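Lipopolysaccharide biosynthesis protein wbpB (Thermus thermophilus, PDB 3O9Z) is an NAD-dependent dehydrogenase that probably oxidises a nucleotide-linked sugar on the way to 2,3-diacetamido-2,3-dideoxy-D-mannuronic acid, with alpha-ketoglutarate bound beside the cofactor. Local coordinates at residues G146-K149 / G150-V154. Numbering follows the deposited sequence.
Sequences GQEK and GAKDV
Lys152 reaches back from the start of strand 152-160 to Glu148 and Lys149, bridging the surface loop between helix 136-146 and that strand, which belongs to the mixed sheet of the C-terminal alpha/beta domain of this Gfo/Idh/MocA-type dehydrogenase. The charged contact is a salt bridge, Lys152 NZ to Glu148 OE1 at 3.3 Å, although the position of OE1 is doubtful. The extended Glu148 chain runs across the lysine's end, its CB 3.6 Å from Lys152 CE. A bend at chi2 (-34°) helps turn the lysine chain back over the loop. NZ also has a long, weak ion pair with Asp252. With an alanine here, the Glu148 carboxylate and the Lys149 carbonyl would probably lose this shared partner, and a gap would be likely to open beside Glu148 CB. Backbone geometry shapes the turn as well: Gly150 has a positive phi (91°), and a side chain there would collide with Lys149 O. Beyond the loop, backbone hydrogen bonds of Lys152 and Val154 with Arg222 tie the new strand to strand 221-228. The hydrogen bond that spans the loop runs from Lys152 NZ to Lys149 O, 3.3 Å, with the ammonium nitrogen 35° above the carbonyl plane.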
loop_
_atom_site.group_PDB
_atom_site.type_symbol
_atom_site.label_atom_id
_atom_site.label_comp_id
_atom_site.label_asym_id
_atom_site.label_seq_id
_atom_site.Cartn_x
_atom_site.Cartn_y
_atom_site.Cartn_z
ATOM N N GLY A 146 35.476 -21.116 -26.800
ATOM C CA GLY A 146 36.858 -21.133 -26.350
ATOM C C GLY A 146 37.796 -21.749 -27.376
ATOM O O GLY A 146 38.980 -21.458 -27.366
ATOM N N GLN A 147 37.269 -22.591 -28.260
ATOM C CA GLN A 147 38.077 -23.253 -29.288
ATOM C C GLN A 147 38.397 -22.336 -30.461
ATOM O O GLN A 147 39.244 -22.654 -31.292
ATOM C CB GLN A 147 37.333 -24.464 -29.853
ATOM C CG GLN A 147 38.031 -25.768 -29.535
ATOM C CD GLN A 147 38.121 -25.988 -28.044
ATOM O OE1 GLN A 147 39.089 -25.579 -27.395
ATOM N NE2 GLN A 147 37.090 -26.612 -27.486
ATOM N N GLU A 148 37.668 -21.233 -30.561
ATOM C CA GLU A 148 37.578 -20.520 -31.816
ATOM C C GLU A 148 38.473 -19.303 -31.699
ATOM O O GLU A 148 38.779 -18.839 -30.598
ATOM C CB GLU A 148 36.135 -20.098 -32.075
ATOM C CG GLU A 148 35.179 -21.273 -32.119
ATOM C CD GLU A 148 33.816 -20.901 -32.673
ATOM O OE1 GLU A 148 33.530 -19.690 -32.812
ATOM O OE2 GLU A 148 33.032 -21.828 -32.977
ATOM N N LYS A 149 38.991 -18.862 -32.838
ATOM C CA LYS A 149 39.796 -17.653 -32.846
ATOM C C LYS A 149 39.002 -16.574 -33.554
ATOM O O LYS A 149 38.211 -16.872 -34.428
ATOM C CB LYS A 149 41.082 -17.859 -33.648
ATOM C CG LYS A 149 42.038 -18.882 -33.008
ATOM C CD LYS A 149 43.240 -19.162 -33.920
ATOM C CE LYS A 149 43.782 -20.570 -33.712
ATOM N NZ LYS A 149 44.339 -20.647 -32.343
ATOM N N GLY A 150 39.273 -15.336 -33.174
ATOM C CA GLY A 150 38.635 -14.197 -33.817
ATOM C C GLY A 150 37.361 -13.863 -33.074
ATOM O O GLY A 150 36.825 -14.686 -32.323
ATOM N N ALA A 151 36.867 -12.661 -33.333
ATOM C CA ALA A 151 35.535 -12.313 -32.860
ATOM C C ALA A 151 34.449 -12.956 -33.692
ATOM O O ALA A 151 34.663 -13.289 -34.863
ATOM C CB ALA A 151 35.409 -10.827 -32.866
ATOM N N LYS A 152 33.265 -13.119 -33.108
ATOM C CA LYS A 152 32.153 -13.759 -33.793
ATOM C C LYS A 152 31.053 -12.741 -34.108
ATOM O O LYS A 152 30.965 -11.692 -33.461
ATOM C CB LYS A 152 31.576 -14.867 -32.918
ATOM C CG LYS A 152 32.543 -16.109 -32.777
ATOM C CD LYS A 152 33.368 -16.379 -34.033
ATOM C CE LYS A 152 34.380 -17.505 -33.800
ATOM N NZ LYS A 152 35.146 -17.891 -35.034
ATOM N N ASP A 153 30.263 -13.005 -35.134
ATOM C CA ASP A 153 29.094 -12.183 -35.438
ATOM C C ASP A 153 27.888 -12.901 -34.878
ATOM O O ASP A 153 27.686 -14.094 -35.084
ATOM C CB ASP A 153 28.969 -12.021 -36.952
ATOM C CG ASP A 153 30.001 -11.041 -37.463
ATOM O OD1 ASP A 153 29.911 -9.848 -37.099
ATOM O OD2 ASP A 153 30.981 -11.491 -38.097
ATOM N N VAL A 154 27.103 -12.166 -34.094
ATOM C CA VAL A 154 26.073 -12.784 -33.245
ATOM C C VAL A 154 24.763 -12.034 -33.443
ATOM O O VAL A 154 24.758 -10.797 -33.527
ATOM C CB VAL A 154 26.473 -12.636 -31.765
ATOM C CG1 VAL A 154 25.333 -13.211 -30.873
ATOM C CG2 VAL A 154 27.774 -13.368 -31.457
#